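Local coordinates for protein heme oxygenase (Leptospira interrogans, PDB 5KZL) that catalyses the oxygen-dependent cleavage of heme, probably to biliverdin, carbon monoxide and iron, at residues Met8-Ile13 with Thr179-Leu184; Asn68-Ser73 with Leu184-Ser189; Thr43-Leu48 with Phe91-Trp96. The protein carries 1 engineered substitution. All coordinates share one frame; numbering follows the deposited sequence.

Interaction 1 of 3, residues Met8-Ile13 with Thr179-Leu184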
loop_
_atom_site.group_PDB
_atom_site.type_symbol
_atom_site.label_atom_id
_atom_site.label_comp_id
_atom_site.label_asym_id
_atom_site.label_seq_id
_atom_site.Cartn_x
_atom_site.Cartn_y
_atom_site.Cartn_z
ATOM N N MET A 8 -13.873 3.773 20.504
ATOM C CA MET A 8 -14.613 2.717 19.819
ATOM C C MET A 8 -13.722 1.915 18.844
ATOM O O MET A 8 -12.501 1.900 19.015
ATOM C CB MET A 8 -15.908 3.233 19.163
ATOM C CG MET A 8 -15.818 4.615 18.630
ATOM S SD MET A 8 -16.189 4.623 16.884
ATOM C CE MET A 8 -15.746 6.346 16.473
ATOM N N SER A 9 -14.335 1.215 17.867
ATOM C CA SER A 9 -13.672 0.292 16.946
ATOM C C SER A 9 -12.541 0.937 16.147
ATOM O O SER A 9 -12.777 1.927 15.449
ATOM C CB SER A 9 -14.710 -0.385 16.044
ATOM O OG SER A 9 -14.217 -0.769 14.771
ATOM N N LEU A 10 -11.310 0.367 16.244
ATOM C CA LEU A 10 -10.172 0.897 15.493
ATOM C C LEU A 10 -10.465 0.886 13.974
ATOM O O LEU A 10 -10.134 1.862 13.293
ATOM C CB LEU A 10 -8.861 0.127 15.804
ATOM C CG LEU A 10 -7.604 0.511 14.960
ATOM C CD1 LEU A 10 -7.244 1.995 15.128
ATOM C CD2 LEU A 10 -6.425 -0.383 15.297
ATOM N N ALA A 11 -11.101 -0.198 13.456
ATOM C CA ALA A 11 -11.406 -0.269 12.015
ATOM C C ALA A 11 -12.336 0.887 11.623
ATOM O O ALA A 11 -12.117 1.531 10.598
ATOM C CB ALA A 11 -12.038 -1.607 11.666
ATOM N N THR A 12 -13.308 1.211 12.498
ATOM C CA THR A 12 -14.263 2.313 12.285
ATOM C C THR A 12 -13.537 3.684 12.399
ATOM O O THR A 12 -13.766 4.569 11.577
ATOM C CB THR A 12 -15.437 2.146 13.270
ATOM O OG1 THR A 12 -16.149 0.956 12.912
ATOM C CG2 THR A 12 -16.398 3.330 13.275
ATOM N N ILE A 13 -12.679 3.843 13.421
ATOM C CA ILE A 13 -11.893 5.072 13.664
ATOM C C ILE A 13 -11.066 5.429 12.424
ATOM O O ILE A 13 -11.040 6.586 11.992
ATOM C CB ILE A 13 -11.019 4.934 14.951
ATOM C CG1 ILE A 13 -11.893 5.094 16.211
ATOM C CG2 ILE A 13 -9.855 5.955 14.967
ATOM C CD1 ILE A 13 -11.297 4.511 17.465
ATOM N N THR A 179 -11.771 -7.161 11.543
ATOM C CA THR A 179 -11.961 -7.821 12.843
ATOM C C THR A 179 -10.600 -7.863 13.570
ATOM O O THR A 179 -10.551 -7.577 14.775
ATOM C CB THR A 179 -12.616 -9.217 12.694
ATOM O OG1 THR A 179 -13.897 -9.063 12.073
ATOM C CG2 THR A 179 -12.834 -9.909 14.047
ATOM N N ALA A 180 -9.503 -8.185 12.830
ATOM C CA ALA A 180 -8.134 -8.223 13.363
ATOM C C ALA A 180 -7.708 -6.845 13.902
ATOM O O ALA A 180 -7.152 -6.793 14.999
ATOM C CB ALA A 180 -7.143 -8.739 12.316
ATOM N N LEU A 181 -8.033 -5.732 13.169
ATOM C CA LEU A 181 -7.755 -4.351 13.604
ATOM C C LEU A 181 -8.471 -4.079 14.926
ATOM O O LEU A 181 -7.880 -3.530 15.854
ATOM C CB LEU A 181 -8.245 -3.327 12.578
ATOM C CG LEU A 181 -7.433 -3.162 11.299
ATOM C CD1 LEU A 181 -8.078 -2.096 10.418
ATOM C CD2 LEU A 181 -5.992 -2.746 11.600
ATOM N N ASP A 182 -9.729 -4.527 15.025
ATOM C CA ASP A 182 -10.531 -4.331 16.228
ATOM C C ASP A 182 -10.048 -5.154 17.428
ATOM O O ASP A 182 -10.364 -4.797 18.571
ATOM C CB ASP A 182 -12.006 -4.584 15.927
ATOM C CG ASP A 182 -12.644 -3.522 15.062
ATOM O OD1 ASP A 182 -12.009 -2.465 14.855
ATOM O OD2 ASP A 182 -13.803 -3.735 14.613
ATOM N N SER A 183 -9.265 -6.219 17.171
ATOM C CA SER A 183 -8.701 -7.127 18.178
ATOM C C SER A 183 -7.401 -6.592 18.752
ATOM O O SER A 183 -6.949 -7.087 19.786
ATOM C CB SER A 183 -8.467 -8.520 17.582
ATOM O OG SER A 183 -7.223 -8.651 16.896
ATOM N N LEU A 184 -6.741 -5.651 18.036
ATOM C CA LEU A 184 -5.452 -5.125 18.473
ATOM C C LEU A 184 -5.475 -4.668 19.912
ATOM O O LEU A 184 -6.362 -3.884 20.265
ATOM C CB LEU A 184 -4.933 -3.994 17.567
ATOM C CG LEU A 184 -4.612 -4.321 16.096
ATOM C CD1 LEU A 184 -3.716 -3.237 15.481
ATOM C CD2 LEU A 184 -3.978 -5.672 15.939
HETATM O O HOH W 1 -10.773 -1.524 18.392
#
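D182, on the last turn of helix 170-183, sets its carboxylate against the N-terminal end of helix 10-17, and its OD1 accepts two hydrogen bonds. A11 N donates to D182 OD1 at 2.8 Å, nearly along the C-O axis and almost straight (168°). The hydroxyl S9 OG donates to D182 OD1 at 2.8 Å from above the carboxylate plane. Between these two donors, L10 N turns past the carboxylate and gives its hydrogen to a water at 2.9 Å, which bonds weakly back to D182 O. Beside the polar grip lies an apolar strip: L10 CD2 reaches L184 CD1 at 3.9 Å and touches the carbonyl L181 O, while L181 CD1 lies 4.2 Å from A11 CB. S9 is itself the N-cap. With OG anti to its backbone N (chi1 152°), S9 OG accepts from T12 N at 3.1 Å while its own hydrogen goes to the carboxylate, so capping residue and aspartate are fixed together. The start of helix 10-17 and both donors would be expected to favour ionised D182. Further out, L10 and I13 touch K191 of helix 188-210 and L181 packs on Y130 of helix 125-151, with the bound heme about 7 Å from the A11 side chain. The arrangement is a serine N-cap reinforced by a carboxylate from a second helix, joining two helix ends in the all-helical heme oxygenase fold.

Interaction 2 of 3, residues Asn68-Ser73 with Leu184-Ser189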
loop_
_atom_site.group_PDB
_atom_site.type_symbol
_atom_site.label_atom_id
_atom_site.label_comp_id
_atom_site.label_asym_id
_atom_site.label_seq_id
_atom_site.Cartn_x
_atom_site.Cartn_y
_atom_site.Cartn_z
ATOM N N ASN A 68 5.816 -8.522 17.750
ATOM C CA ASN A 68 5.350 -7.419 18.574
ATOM C C ASN A 68 3.912 -7.773 19.022
ATOM O O ASN A 68 3.123 -8.271 18.208
ATOM C CB ASN A 68 5.357 -6.126 17.768
ATOM C CG ASN A 68 4.774 -4.944 18.498
ATOM O OD1 ASN A 68 3.554 -4.789 18.592
ATOM N ND2 ASN A 68 5.631 -4.067 18.986
ATOM N N LEU A 69 3.604 -7.579 20.318
ATOM C CA LEU A 69 2.305 -7.955 20.891
ATOM C C LEU A 69 1.120 -7.269 20.244
ATOM O O LEU A 69 0.061 -7.880 20.121
ATOM C CB LEU A 69 2.275 -7.765 22.426
ATOM C CG LEU A 69 3.123 -8.736 23.275
ATOM C CD1 LEU A 69 2.874 -8.500 24.747
ATOM C CD2 LEU A 69 2.776 -10.177 22.974
ATOM N N VAL A 70 1.298 -6.022 19.794
ATOM C CA VAL A 70 0.218 -5.310 19.123
ATOM C C VAL A 70 0.065 -5.802 17.676
ATOM O O VAL A 70 -1.061 -6.066 17.253
ATOM C CB VAL A 70 0.358 -3.770 19.258
ATOM C CG1 VAL A 70 -0.558 -3.029 18.290
ATOM C CG2 VAL A 70 0.086 -3.331 20.695
ATOM N N LEU A 71 1.180 -5.984 16.941
ATOM C CA LEU A 71 1.132 -6.385 15.536
ATOM C C LEU A 71 0.833 -7.866 15.284
ATOM O O LEU A 71 0.398 -8.203 14.186
ATOM C CB LEU A 71 2.414 -5.981 14.782
ATOM C CG LEU A 71 2.844 -4.501 14.829
ATOM C CD1 LEU A 71 4.193 -4.339 14.161
ATOM C CD2 LEU A 71 1.825 -3.593 14.133
ATOM N N LYS A 72 1.082 -8.751 16.270
ATOM C CA LYS A 72 0.899 -10.205 16.148
ATOM C C LYS A 72 -0.385 -10.633 15.414
ATOM O O LYS A 72 -0.307 -11.436 14.483
ATOM C CB LYS A 72 0.979 -10.873 17.533
ATOM C CG LYS A 72 2.246 -11.681 17.733
ATOM C CD LYS A 72 2.192 -12.508 19.010
ATOM C CE LYS A 72 3.570 -12.941 19.447
ATOM N NZ LYS A 72 3.510 -13.929 20.554
ATOM N N SER A 73 -1.547 -10.061 15.785
ATOM C CA SER A 73 -2.826 -10.418 15.163
ATOM C C SER A 73 -3.042 -9.853 13.741
ATOM O O SER A 73 -4.016 -10.251 13.086
ATOM C CB SER A 73 -3.995 -10.062 16.072
ATOM O OG SER A 73 -3.949 -8.693 16.425
ATOM N N LEU A 184 -6.741 -5.651 18.036
ATOM C CA LEU A 184 -5.452 -5.125 18.473
ATOM C C LEU A 184 -5.475 -4.668 19.912
ATOM O O LEU A 184 -6.362 -3.884 20.265
ATOM C CB LEU A 184 -4.933 -3.994 17.567
ATOM C CG LEU A 184 -4.612 -4.321 16.096
ATOM C CD1 LEU A 184 -3.716 -3.237 15.481
ATOM C CD2 LEU A 184 -3.978 -5.672 15.939
ATOM N N PRO A 185 -4.545 -5.172 20.769
ATOM C CA PRO A 185 -4.547 -4.742 22.178
ATOM C C PRO A 185 -4.025 -3.316 22.369
ATOM O O PRO A 185 -2.889 -3.113 22.825
ATOM C CB PRO A 185 -3.666 -5.792 22.859
ATOM C CG PRO A 185 -2.695 -6.208 21.799
ATOM C CD PRO A 185 -3.459 -6.148 20.507
ATOM N N VAL A 186 -4.853 -2.315 21.999
ATOM C CA VAL A 186 -4.522 -0.895 22.115
ATOM C C VAL A 186 -5.680 -0.142 22.749
ATOM O O VAL A 186 -6.841 -0.524 22.534
ATOM C CB VAL A 186 -4.063 -0.232 20.774
ATOM C CG1 VAL A 186 -2.715 -0.775 20.321
ATOM C CG2 VAL A 186 -5.109 -0.377 19.663
ATOM N N ASN A 187 -5.384 0.936 23.516
ATOM C CA ASN A 187 -6.469 1.712 24.096
ATOM C C ASN A 187 -6.904 2.802 23.119
ATOM O O ASN A 187 -6.264 2.989 22.086
ATOM C CB ASN A 187 -6.122 2.228 25.505
ATOM C CG ASN A 187 -4.934 3.152 25.558
ATOM O OD1 ASN A 187 -4.709 3.990 24.672
ATOM N ND2 ASN A 187 -4.148 3.039 26.622
ATOM N N ASP A 188 -7.951 3.564 23.455
ATOM C CA ASP A 188 -8.480 4.582 22.548
ATOM C C ASP A 188 -7.472 5.699 22.239
ATOM O O ASP A 188 -7.393 6.148 21.081
ATOM C CB ASP A 188 -9.830 5.100 23.073
ATOM C CG ASP A 188 -10.895 4.005 22.943
ATOM O OD1 ASP A 188 -10.757 3.137 22.041
ATOM O OD2 ASP A 188 -11.831 3.980 23.771
ATOM N N SER A 189 -6.613 6.049 23.211
ATOM C CA SER A 189 -5.551 7.036 22.976
ATOM C C SER A 189 -4.545 6.522 21.947
ATOM O O SER A 189 -4.139 7.245 21.032
ATOM C CB SER A 189 -4.840 7.395 24.270
ATOM O OG SER A 189 -3.796 8.303 23.967
#
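V70 has the largest share of this interface, fitting its two methyls against the bend at L184-V186. CG1 stands anti to the backbone N (chi1 166°) and meets V186 CG1 at 3.7 Å, the two side chains crossing at about a right angle. The other branch, V70 CG2, lies 3.7 Å from the carbonyl P185 O. L184 approaches the carbonyl end of V70, on the same side as P185 and V186. Its chi1 of -63° and extended chi2 bring CD2 to 3.2 Å from V70 O and 3.1 Å from S73 OG. These are tight methyl-to-oxygen contacts. P185 adds CG, 3.6 Å from L69 O. No hydrogen bond spans the two segments; each is instead shaped from within. P185 centres an inverse gamma turn closed by V186 N to L184 O at 2.8 Å. In segment 68-73, N68 OD1 accepts from V70 N at 2.8 Å, out of its carbonyl plane, and from L71 N on a lone pair, while N68 ND2 donates to E123. Beyond the bend, N187 is the N-cap of helix 188-210, its backbone N bonded to E190. Here an Asx turn in the loop after helix 41-64 packs against the inverse gamma turn that links helices 170-183 and 188-210, a largely apolar contact at the surface of the helical fold.

Interaction 3 of 3, residues Thr43-Leu48 with Phe91-Trp96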
loop_
_atom_site.group_PDB
_atom_site.type_symbol
_atom_site.label_atom_id
_atom_site.label_comp_id
_atom_site.label_asym_id
_atom_site.label_seq_id
_atom_site.Cartn_x
_atom_site.Cartn_y
_atom_site.Cartn_z
ATOM N N THR A 43 5.202 6.449 -17.247
ATOM C CA THR A 43 4.725 7.014 -15.985
ATOM C C THR A 43 4.229 5.904 -15.047
ATOM O O THR A 43 4.561 5.894 -13.866
ATOM C CB THR A 43 3.689 8.108 -16.273
ATOM O OG1 THR A 43 4.290 9.081 -17.141
ATOM C CG2 THR A 43 3.221 8.796 -15.024
ATOM N N TYR A 44 3.462 4.960 -15.591
ATOM C CA TYR A 44 2.950 3.838 -14.817
ATOM C C TYR A 44 4.090 3.006 -14.196
ATOM O O TYR A 44 4.012 2.616 -13.026
ATOM C CB TYR A 44 2.006 2.961 -15.667
ATOM C CG TYR A 44 1.359 1.886 -14.821
ATOM C CD1 TYR A 44 0.349 2.200 -13.912
ATOM C CD2 TYR A 44 1.758 0.557 -14.924
ATOM C CE1 TYR A 44 -0.241 1.218 -13.122
ATOM C CE2 TYR A 44 1.187 -0.432 -14.122
ATOM C CZ TYR A 44 0.183 -0.095 -13.227
ATOM O OH TYR A 44 -0.371 -1.056 -12.420
ATOM N N ALA A 45 5.137 2.721 -14.994
ATOM C CA ALA A 45 6.301 1.951 -14.537
ATOM C C ALA A 45 7.044 2.662 -13.374
ATOM O O ALA A 45 7.416 1.985 -12.406
ATOM C CB ALA A 45 7.230 1.669 -15.710
ATOM N N ARG A 46 7.214 4.014 -13.447
ATOM C CA ARG A 46 7.853 4.812 -12.394
ATOM C C ARG A 46 7.000 4.753 -11.123
ATOM O O ARG A 46 7.547 4.673 -10.017
ATOM C CB ARG A 46 8.097 6.268 -12.855
ATOM C CG ARG A 46 9.069 6.362 -14.039
ATOM C CD ARG A 46 9.475 7.791 -14.380
ATOM N NE ARG A 46 8.439 8.524 -15.108
ATOM C CZ ARG A 46 8.277 8.481 -16.427
ATOM N NH1 ARG A 46 9.059 7.714 -17.174
ATOM N NH2 ARG A 46 7.321 9.193 -17.007
ATOM N N HIS A 47 5.667 4.725 -11.287
ATOM C CA HIS A 47 4.711 4.605 -10.199
ATOM C C HIS A 47 4.946 3.239 -9.487
ATOM O O HIS A 47 5.040 3.213 -8.255
ATOM C CB HIS A 47 3.302 4.778 -10.792
ATOM C CG HIS A 47 2.213 4.009 -10.127
ATOM N ND1 HIS A 47 1.504 4.543 -9.070
ATOM C CD2 HIS A 47 1.673 2.811 -10.458
ATOM C CE1 HIS A 47 0.573 3.645 -8.773
ATOM N NE2 HIS A 47 0.663 2.572 -9.556
ATOM N N LEU A 48 5.135 2.131 -10.258
ATOM C CA LEU A 48 5.460 0.815 -9.671
ATOM C C LEU A 48 6.822 0.818 -8.977
ATOM O O LEU A 48 6.976 0.119 -7.984
ATOM C CB LEU A 48 5.421 -0.356 -10.703
ATOM C CG LEU A 48 4.101 -0.610 -11.443
ATOM C CD1 LEU A 48 4.301 -1.582 -12.597
ATOM C CD2 LEU A 48 2.990 -1.081 -10.508
ATOM N N PHE A 91 7.745 -7.102 -16.378
ATOM C CA PHE A 91 6.891 -7.043 -17.573
ATOM C C PHE A 91 7.096 -5.707 -18.324
ATOM O O PHE A 91 7.239 -5.700 -19.551
ATOM C CB PHE A 91 5.399 -7.261 -17.240
ATOM C CG PHE A 91 4.500 -6.968 -18.429
ATOM C CD1 PHE A 91 4.365 -7.891 -19.465
ATOM C CD2 PHE A 91 3.866 -5.739 -18.555
ATOM C CE1 PHE A 91 3.579 -7.598 -20.584
ATOM C CE2 PHE A 91 3.109 -5.432 -19.685
ATOM C CZ PHE A 91 2.968 -6.363 -20.692
ATOM N N PHE A 92 7.072 -4.586 -17.589
ATOM C CA PHE A 92 7.217 -3.270 -18.213
ATOM C C PHE A 92 8.641 -2.953 -18.718
ATOM O O PHE A 92 8.796 -2.338 -19.783
ATOM C CB PHE A 92 6.706 -2.159 -17.284
ATOM C CG PHE A 92 5.205 -2.232 -17.164
ATOM C CD1 PHE A 92 4.389 -1.839 -18.214
ATOM C CD2 PHE A 92 4.606 -2.774 -16.026
ATOM C CE1 PHE A 92 2.999 -1.978 -18.133
ATOM C CE2 PHE A 92 3.221 -2.912 -15.945
ATOM C CZ PHE A 92 2.424 -2.502 -16.994
ATOM N N TYR A 93 9.665 -3.344 -17.957
ATOM C CA TYR A 93 11.044 -3.003 -18.317
ATOM C C TYR A 93 11.829 -4.061 -19.101
ATOM O O TYR A 93 12.886 -3.728 -19.657
ATOM C CB TYR A 93 11.824 -2.631 -17.065
ATOM C CG TYR A 93 11.487 -1.255 -16.543
ATOM C CD1 TYR A 93 12.042 -0.113 -17.119
ATOM C CD2 TYR A 93 10.652 -1.090 -15.444
ATOM C CE1 TYR A 93 11.746 1.158 -16.635
ATOM C CE2 TYR A 93 10.362 0.181 -14.939
ATOM C CZ TYR A 93 10.909 1.303 -15.543
ATOM O OH TYR A 93 10.628 2.566 -15.077
ATOM N N GLY A 94 11.366 -5.314 -19.074
ATOM C CA GLY A 94 12.060 -6.446 -19.681
ATOM C C GLY A 94 13.041 -6.988 -18.657
ATOM O O GLY A 94 13.015 -8.167 -18.313
ATOM N N THR A 95 13.883 -6.089 -18.118
ATOM C CA THR A 95 14.841 -6.350 -17.051
ATOM C C THR A 95 14.858 -5.100 -16.166
ATOM O O THR A 95 15.153 -4.005 -16.654
ATOM C CB THR A 95 16.214 -6.803 -17.604
ATOM O OG1 THR A 95 17.152 -6.811 -16.539
ATOM C CG2 THR A 95 16.731 -5.934 -18.762
ATOM N N TRP A 96 14.468 -5.236 -14.895
ATOM C CA TRP A 96 14.482 -4.059 -14.052
ATOM C C TRP A 96 15.672 -4.065 -13.114
ATOM O O TRP A 96 15.762 -4.898 -12.225
ATOM C CB TRP A 96 13.148 -3.816 -13.326
ATOM C CG TRP A 96 13.120 -2.538 -12.545
ATOM C CD1 TRP A 96 13.057 -1.266 -13.045
ATOM C CD2 TRP A 96 13.131 -2.409 -11.117
ATOM N NE1 TRP A 96 13.029 -0.354 -12.014
ATOM C CE2 TRP A 96 13.089 -1.027 -10.819
ATOM C CE3 TRP A 96 13.168 -3.328 -10.055
ATOM C CZ2 TRP A 96 13.105 -0.542 -9.504
ATOM C CZ3 TRP A 96 13.180 -2.846 -8.751
ATOM C CH2 TRP A 96 13.142 -1.471 -8.487
#
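Helix 41-64 packs here against the C-terminal end of helix 82-93, a helix-helix contact in which two aromatic side chains pack round a small residue. F92 is the central side chain. Its CG is anti to the carbonyl carbon (chi1 -70°), which sends the ring toward Y44 and L48. Y44, its CG anti to the backbone N, turns the edge of its ring toward one face of F92: an offset edge-to-face pair with centroids 5.4 Å apart and planes at 67°. The nearest atoms are Y44 CE2 and F92 CE2, at 3.7 Å. The opposite face of F92 is covered by its neighbour F91, whose CD2 stands over the ring centre. L48 CD1 reaches F92 CD2 at 3.6 Å, the two side chains crossing at about a right angle. Closer to the backbone, A45 CB meets F92 CB at 4.2 Å and also touches the phenol of Y93, at 3.6 Å from CE2. The short A45 side chain thus touches both the base of F92 and the phenol end of Y93, where the CA atoms of A45 and F92 are 6.5 Å apart. W96 CD1 sits over one face of the Y93 ring, reached by a chain that leaves the helix at G94 with positive phi (87°). Outward, Y44 OH is hydrogen-bonded to Y162 OH, F92 also touches L151 of helix 125-151, and K41 NZ bonds to F92 O. The result is an aromatic cluster at a buried helix-helix junction of the heme oxygenase fold.

In the fold
From the N terminus, residues 8-13 pair with 179-184, closing interaction 1 over most of the chain. Residues 43-48 next pair with 91-96, so interaction 3 is a short closure lying wholly within that long one. Residues 68-73, inside the span of interaction 3, pair with 184-189, beyond it; interaction 2 therefore crosses both others. Interactions 1 and 2 share L184 and touch, their centres about 10 Å apart, tying the start of the chain to the end of helix 170-183 and the loop after helix 41-64 to the linker after that end. Interaction 3 lies on the opposite side of the chain's centre, about 36 Å from interaction 1 between centres, joining helices 41-64 and 82-93.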